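Local coordinates for protein methyl-coenzyme M reductase I beta subunit (Methanosarcina barkeri, PDB 1E6Y) that forms part of the nickel enzyme complex that reduces methyl-coenzyme M with coenzyme B, releasing methane and the mixed heterodisulfide in the last step of methanogenesis, at residues Ile49-Ala54 with Gly69-Val75; Ser41-Asn45 with Gln170-Ile174; Ile31-Ile35 with Ile213-Ser217. All coordinates share one frame. Residue numbers count along the deposited sequence, not the author numbering.

Contact 1 of 3, residues Ile49-Ala54 with Gly69-Val75; sequences IQGALA and GLNYDIV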
# COMPACT_ATOMS: atom_id res chain seq x y z
N ILE E 49 -17.55 16.29 17.90
CA ILE E 49 -16.39 16.96 18.47
C ILE E 49 -16.56 17.15 19.98
O ILE E 49 -15.68 16.80 20.75
CB ILE E 49 -16.15 18.35 17.81
CG1 ILE E 49 -15.75 18.16 16.34
CG2 ILE E 49 -15.06 19.11 18.55
CD1 ILE E 49 -15.78 19.43 15.54
N GLN E 50 -17.74 17.64 20.38
CA GLN E 50 -18.03 17.88 21.79
C GLN E 50 -17.91 16.61 22.62
O GLN E 50 -17.27 16.60 23.67
CB GLN E 50 -19.43 18.48 21.95
CG GLN E 50 -19.79 18.83 23.38
CD GLN E 50 -21.05 19.68 23.48
OE1 GLN E 50 -21.37 20.43 22.57
NE2 GLN E 50 -21.75 19.56 24.60
N GLY E 51 -18.49 15.52 22.12
CA GLY E 51 -18.38 14.23 22.79
C GLY E 51 -16.95 13.72 22.85
O GLY E 51 -16.50 13.25 23.89
N ALA E 52 -16.23 13.86 21.74
CA ALA E 52 -14.83 13.44 21.66
C ALA E 52 -13.96 14.22 22.64
O ALA E 52 -13.09 13.64 23.30
CB ALA E 52 -14.32 13.62 20.24
N LEU E 53 -14.19 15.53 22.73
CA LEU E 53 -13.44 16.38 23.66
C LEU E 53 -13.64 15.94 25.10
O LEU E 53 -12.68 15.85 25.87
CB LEU E 53 -13.86 17.84 23.50
CG LEU E 53 -13.35 18.58 22.28
CD1 LEU E 53 -14.07 19.91 22.14
CD2 LEU E 53 -11.85 18.80 22.40
N ALA E 54 -14.89 15.63 25.45
CA ALA E 54 -15.24 15.29 26.82
C ALA E 54 -14.72 13.92 27.24
O ALA E 54 -14.22 13.76 28.35
CB ALA E 54 -16.75 15.35 27.00
N GLY E 69 -9.80 15.15 29.48
CA GLY E 69 -11.13 15.62 29.13
C GLY E 69 -11.27 17.13 29.07
O GLY E 69 -10.73 17.85 29.91
N LEU E 70 -11.94 17.60 28.02
CA LEU E 70 -12.26 19.02 27.87
C LEU E 70 -13.76 19.18 27.68
O LEU E 70 -14.35 18.56 26.80
CB LEU E 70 -11.51 19.62 26.67
CG LEU E 70 -9.98 19.62 26.72
CD1 LEU E 70 -9.43 20.08 25.38
CD2 LEU E 70 -9.49 20.52 27.84
N ASN E 71 -14.38 19.96 28.56
CA ASN E 71 -15.83 20.15 28.52
C ASN E 71 -16.18 21.49 27.87
O ASN E 71 -16.27 22.52 28.54
CB ASN E 71 -16.41 20.08 29.93
CG ASN E 71 -16.10 18.77 30.62
OD1 ASN E 71 -16.30 17.70 30.04
ND2 ASN E 71 -15.54 18.84 31.82
N TYR E 72 -16.27 21.47 26.55
CA TYR E 72 -16.62 22.65 25.77
C TYR E 72 -18.04 22.48 25.23
O TYR E 72 -18.39 21.42 24.71
CB TYR E 72 -15.66 22.83 24.59
CG TYR E 72 -14.21 23.03 24.96
CD1 TYR E 72 -13.83 23.38 26.26
CD2 TYR E 72 -13.21 22.91 24.00
CE1 TYR E 72 -12.49 23.61 26.59
CE2 TYR E 72 -11.87 23.15 24.31
CZ TYR E 72 -11.52 23.50 25.60
OH TYR E 72 -10.20 23.74 25.90
N ASP E 73 -18.84 23.53 25.34
CA ASP E 73 -20.18 23.50 24.78
C ASP E 73 -20.15 23.90 23.31
O ASP E 73 -20.44 25.04 22.96
CB ASP E 73 -21.11 24.43 25.57
CG ASP E 73 -22.57 24.24 25.22
OD1 ASP E 73 -22.91 23.27 24.50
OD2 ASP E 73 -23.40 25.06 25.67
N ILE E 74 -19.78 22.95 22.46
CA ILE E 74 -19.66 23.20 21.03
C ILE E 74 -21.03 23.47 20.41
O ILE E 74 -21.23 24.48 19.73
CB ILE E 74 -19.01 22.00 20.30
CG1 ILE E 74 -17.69 21.62 20.98
CG2 ILE E 74 -18.80 22.33 18.83
CD1 ILE E 74 -16.63 22.71 20.95
N VAL E 75 -21.99 22.58 20.69
CA VAL E 75 -23.33 22.67 20.12
C VAL E 75 -24.07 23.93 20.59
O VAL E 75 -24.73 24.60 19.79
CB VAL E 75 -24.15 21.41 20.47
CG1 VAL E 75 -25.59 21.56 19.99
CG2 VAL E 75 -23.52 20.18 19.82
O HOH W 1 -16.63 18.71 25.41
O HOH W 2 -24.64 21.14 24.67
O HOH W 3 -14.53 15.54 30.45
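An extended loop running along a helix has to find partners for its backbone without help from a sheet, and the pairing of 69-75 with the helix 46-55 illustrates how. The segment 69-75 belongs to the connection between helices 46-55 and 78-89, and an inverse gamma turn centred on Asp73 shapes its second half. Near the helix end, Leu70 N donates to Leu53 O at 2.9 Å, almost linearly. At the other end a side chain does the work: Gln50 OE1 accepts from Val75 N at 2.9 Å. Water fills the gaps. Water 1 lies 2.8 Å from Gln50 O and 2.7 Å from Leu70 O, and it accepts from Tyr72 N at 3.0 Å. Water 2 joins Gln50 NE2 to Asp73 OD1, a carboxylate oxygen that also receives Gly76 N, while water 3 donates to both Ala54 O and Asn71 OD1. Beneath this polar edge, Leu53 meets the side chains of Leu70 and Ile74 and the ring of Tyr72, and Tyr72 OH is hydrogen-bonded to Thr144. Helices 125-141 and 149-157 close over the apolar side, with Ile138 touching Ile49, Tyr72 and Ile74. The tightest of the apolar approaches brings Leu53 CD1 to 3.6 Å from Tyr72 CD2.

Contact 2 of 3, residues Ser41-Asn45 with Gln170-Ile174; sequences SVAVN and QVQGI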
# COMPACT_ATOMS: atom_id res chain seq x y z
N SER E 41 -17.13 21.33 -0.55
CA SER E 41 -17.97 21.25 0.65
C SER E 41 -17.67 20.05 1.55
O SER E 41 -17.42 18.94 1.06
CB SER E 41 -19.45 21.22 0.26
OG SER E 41 -19.79 22.33 -0.55
N VAL E 42 -17.71 20.28 2.86
CA VAL E 42 -17.64 19.20 3.84
C VAL E 42 -18.66 19.39 4.96
O VAL E 42 -19.19 20.48 5.15
CB VAL E 42 -16.23 19.07 4.49
CG1 VAL E 42 -15.19 18.74 3.43
CG2 VAL E 42 -15.86 20.36 5.23
N ALA E 43 -18.96 18.30 5.65
CA ALA E 43 -19.80 18.34 6.85
C ALA E 43 -18.91 18.17 8.07
O ALA E 43 -17.92 17.43 8.04
CB ALA E 43 -20.82 17.21 6.80
N VAL E 44 -19.24 18.89 9.14
CA VAL E 44 -18.53 18.75 10.41
C VAL E 44 -19.53 18.40 11.50
O VAL E 44 -20.58 19.03 11.61
CB VAL E 44 -17.78 20.05 10.79
CG1 VAL E 44 -17.14 19.90 12.17
CG2 VAL E 44 -16.72 20.36 9.75
N ASN E 45 -19.23 17.35 12.25
CA ASN E 45 -20.11 16.90 13.32
C ASN E 45 -19.72 17.58 14.64
O ASN E 45 -18.82 17.12 15.34
CB ASN E 45 -20.02 15.37 13.45
CG ASN E 45 -21.08 14.80 14.37
OD1 ASN E 45 -21.74 15.53 15.11
ND2 ASN E 45 -21.23 13.48 14.34
N GLN E 170 -14.08 14.24 12.80
CA GLN E 170 -15.47 14.66 12.72
C GLN E 170 -15.77 15.47 11.47
O GLN E 170 -16.70 16.27 11.44
CB GLN E 170 -15.85 15.47 13.97
CG GLN E 170 -15.67 14.73 15.29
CD GLN E 170 -16.59 13.53 15.42
OE1 GLN E 170 -17.67 13.49 14.82
NE2 GLN E 170 -16.18 12.56 16.23
N VAL E 171 -14.96 15.27 10.43
CA VAL E 171 -15.14 15.96 9.16
C VAL E 171 -15.31 14.93 8.04
O VAL E 171 -14.51 13.99 7.94
CB VAL E 171 -13.93 16.87 8.82
CG1 VAL E 171 -14.20 17.66 7.55
CG2 VAL E 171 -13.64 17.81 9.98
N GLN E 172 -16.39 15.05 7.28
CA GLN E 172 -16.63 14.17 6.14
C GLN E 172 -17.11 14.99 4.95
O GLN E 172 -17.86 15.95 5.12
CB GLN E 172 -17.73 13.14 6.44
CG GLN E 172 -17.54 12.27 7.65
CD GLN E 172 -18.74 11.36 7.88
OE1 GLN E 172 -19.52 11.10 6.95
NE2 GLN E 172 -18.93 10.92 9.12
N GLY E 173 -16.82 14.50 3.75
CA GLY E 173 -17.45 15.04 2.56
C GLY E 173 -18.13 13.94 1.77
O GLY E 173 -18.21 12.80 2.22
N ILE E 174 -18.64 14.29 0.60
CA ILE E 174 -19.25 13.32 -0.30
C ILE E 174 -18.18 12.42 -0.94
O ILE E 174 -18.42 11.24 -1.18
CB ILE E 174 -20.07 14.04 -1.41
CG1 ILE E 174 -21.23 14.80 -0.76
CG2 ILE E 174 -20.59 13.05 -2.43
CD1 ILE E 174 -21.95 15.73 -1.70
O HOH W 4 -18.56 16.97 -0.44
O HOH W 5 -18.81 11.58 13.17
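Antiparallel pairing can bring chain segments far apart in sequence side by side, as here, where strand 41-45 meets the short edge strand 171-172 of a four-stranded sheet. Ser41 begins the pairing through water: water 4 donates to Ser41 O at 2.7 Å and accepts from Ile174 N at 2.9 Å, while Ser41 OG is hydrogen-bonded to Asp37 O and Gln111 NE2. Val42 passes close to Gly173, their CA atoms 4.4 Å apart, and sets its CG2 3.9 Å from Val171 CG1. Ala43 forms the hydrogen-bonded pair with Gln172, Ala43 N donating to Gln172 O at 2.6 Å and Gln172 N to Ala43 O at 2.9 Å; the CB of Ala43 projects to the face covered by helix 405-416. Val44, in a non-hydrogen-bonded pair with Val171, lies on the other face, where helix 125-141 packs on Val42 and Val171. Backbone hydrogen bonds of Val42 to Ile110 and Val44 to Leu108 tie the strand to its other neighbour, 107-111, so it is an inner strand. At the end of the pairing Asn45 N donates to Gln170 O at 2.9 Å, and as N-cap of the following helix Asn45 offers OD1 to Gly48 N. Its side-chain amide also reaches Gln170 through water 5, which lies 3.3 Å from Asn45 ND2 and 2.8 Å from Gln170 OE1.

Contact 3 of 3, residues Ile31-Ile35 with Ile213-Ser217; sequences IQSII and IYEQS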
# COMPACT_ATOMS: atom_id res chain seq x y z
N ILE E 31 -23.93 20.76 -14.19
CA ILE E 31 -23.10 19.64 -13.75
C ILE E 31 -21.79 20.12 -13.13
O ILE E 31 -21.38 19.64 -12.08
CB ILE E 31 -22.81 18.67 -14.92
CG1 ILE E 31 -24.10 17.98 -15.36
CG2 ILE E 31 -21.76 17.63 -14.50
CD1 ILE E 31 -23.94 17.04 -16.52
N GLN E 32 -21.18 21.13 -13.75
CA GLN E 32 -19.94 21.70 -13.22
C GLN E 32 -20.17 22.36 -11.85
O GLN E 32 -19.31 22.27 -10.97
CB GLN E 32 -19.36 22.72 -14.21
CG GLN E 32 -18.78 22.06 -15.46
CD GLN E 32 -18.28 23.06 -16.49
OE1 GLN E 32 -18.28 24.27 -16.26
NE2 GLN E 32 -17.84 22.55 -17.63
N SER E 33 -21.36 22.92 -11.65
CA SER E 33 -21.74 23.50 -10.37
C SER E 33 -21.90 22.42 -9.30
O SER E 33 -21.44 22.58 -8.18
CB SER E 33 -23.04 24.30 -10.51
OG SER E 33 -23.51 24.75 -9.25
N ILE E 34 -22.51 21.30 -9.69
CA ILE E 34 -22.64 20.15 -8.79
C ILE E 34 -21.27 19.58 -8.41
O ILE E 34 -21.02 19.31 -7.24
CB ILE E 34 -23.52 19.04 -9.44
CG1 ILE E 34 -24.99 19.48 -9.44
CG2 ILE E 34 -23.38 17.73 -8.67
CD1 ILE E 34 -25.89 18.60 -10.28
N ILE E 35 -20.37 19.48 -9.39
CA ILE E 35 -19.02 19.00 -9.14
C ILE E 35 -18.24 19.96 -8.24
O ILE E 35 -17.64 19.53 -7.24
CB ILE E 35 -18.25 18.80 -10.47
CG1 ILE E 35 -18.87 17.65 -11.26
CG2 ILE E 35 -16.77 18.52 -10.21
CD1 ILE E 35 -18.47 17.62 -12.72
N ILE E 213 -24.53 11.62 -13.09
CA ILE E 213 -23.75 12.84 -13.24
C ILE E 213 -22.34 12.64 -12.68
O ILE E 213 -21.36 12.94 -13.35
CB ILE E 213 -24.45 14.02 -12.53
CG1 ILE E 213 -25.70 14.41 -13.32
CG2 ILE E 213 -23.50 15.21 -12.38
CD1 ILE E 213 -26.66 15.31 -12.57
N TYR E 214 -22.25 12.03 -11.50
CA TYR E 214 -20.95 11.76 -10.88
C TYR E 214 -20.17 10.72 -11.68
O TYR E 214 -18.99 10.91 -11.97
CB TYR E 214 -21.13 11.27 -9.44
CG TYR E 214 -21.52 12.35 -8.44
CD1 TYR E 214 -22.44 12.08 -7.43
CD2 TYR E 214 -20.89 13.60 -8.46
CE1 TYR E 214 -22.72 13.03 -6.45
CE2 TYR E 214 -21.18 14.55 -7.48
CZ TYR E 214 -22.09 14.26 -6.48
OH TYR E 214 -22.37 15.18 -5.50
N GLU E 215 -20.83 9.63 -12.04
CA GLU E 215 -20.19 8.53 -12.76
C GLU E 215 -19.66 8.97 -14.12
O GLU E 215 -18.50 8.71 -14.44
CB GLU E 215 -21.17 7.37 -12.95
CG GLU E 215 -21.27 6.45 -11.74
CD GLU E 215 -20.00 5.64 -11.53
OE1 GLU E 215 -19.08 6.12 -10.84
OE2 GLU E 215 -19.92 4.51 -12.06
N GLN E 216 -20.48 9.68 -14.88
CA GLN E 216 -20.06 10.13 -16.20
C GLN E 216 -19.03 11.25 -16.14
O GLN E 216 -18.15 11.33 -16.99
CB GLN E 216 -21.27 10.57 -17.04
CG GLN E 216 -22.20 9.41 -17.43
CD GLN E 216 -21.47 8.23 -18.05
OE1 GLN E 216 -20.47 8.39 -18.74
NE2 GLN E 216 -21.99 7.03 -17.80
N SER E 217 -19.09 12.07 -15.09
CA SER E 217 -18.02 13.03 -14.83
C SER E 217 -16.71 12.31 -14.57
O SER E 217 -15.65 12.73 -15.03
CB SER E 217 -18.38 13.92 -13.63
OG SER E 217 -19.47 14.77 -13.94
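Where two helices cross nearly at right angles, contact is confined to a small patch of side chains, and segments 31-35 and 213-217 make a clear example: their axes approach to 10.8 Å at a crossing angle of -92°. Ile213 opens the second segment and has the largest covered area in the patch. Its CB is directed at the first helix, its CG2 lies 3.7 Å from Ile31 CG2, and its CD1 lies 4.1 Å from Ile34 CD1. Tyr214 follows with its ring beside Ile34, Tyr214 CE2 standing 4.0 Å from Ile34 CG2; its hydroxyl is hydrogen-bonded to Thr38, one turn beyond Ile34 on the same helix. One turn after Ile213 comes Ser217. Here a polar residue is made suitable for an apolar neighbourhood, because Ser217 OG donates to Ile213 O at 2.7 Å and so spends its proton within its own helix. Ser217 OG can then sit 3.3 Å from Ile35 CD1 and 3.7 Å from Ile31 CG2. Around the crossing, Val429 touches both Ile31 and Ile213, and Phe422 touches both Ile34 and Tyr214. No hydrogen bond links the two segments. The arrangement is a near-orthogonal helix-helix crossing in the buried interior, joining a helix of the N-terminal family region to one of the C-terminal region.

How the contacts relate
The three contacts grade from core to periphery, their centres lying about 10 Å (contact 3), 16 Å (contact 2) and 32 Å (contact 1) from the centre of the chain. Contact 3 is entirely buried and largely apolar, with no hydrogen bond between its segments; contact 2 relies on main-chain hydrogen bonding, with valines beneath and waters bridging its ends; contact 1, partly exposed and also water-bridged, differs in using a side-chain acceptor, Gln50 OE1, for a main-chain N-H. Helix 29-40, strand 41-45 and helix 46-55 follow one another through contacts 3, 2 and 1. Neighbours touch, Ile174 CD1 lying 3.9 Å from Tyr214 OH and Ile49 CD1 3.7 Å from Val44 CG1, whereas contacts 1 and 3 remain about 22 Å apart at their nearest atoms.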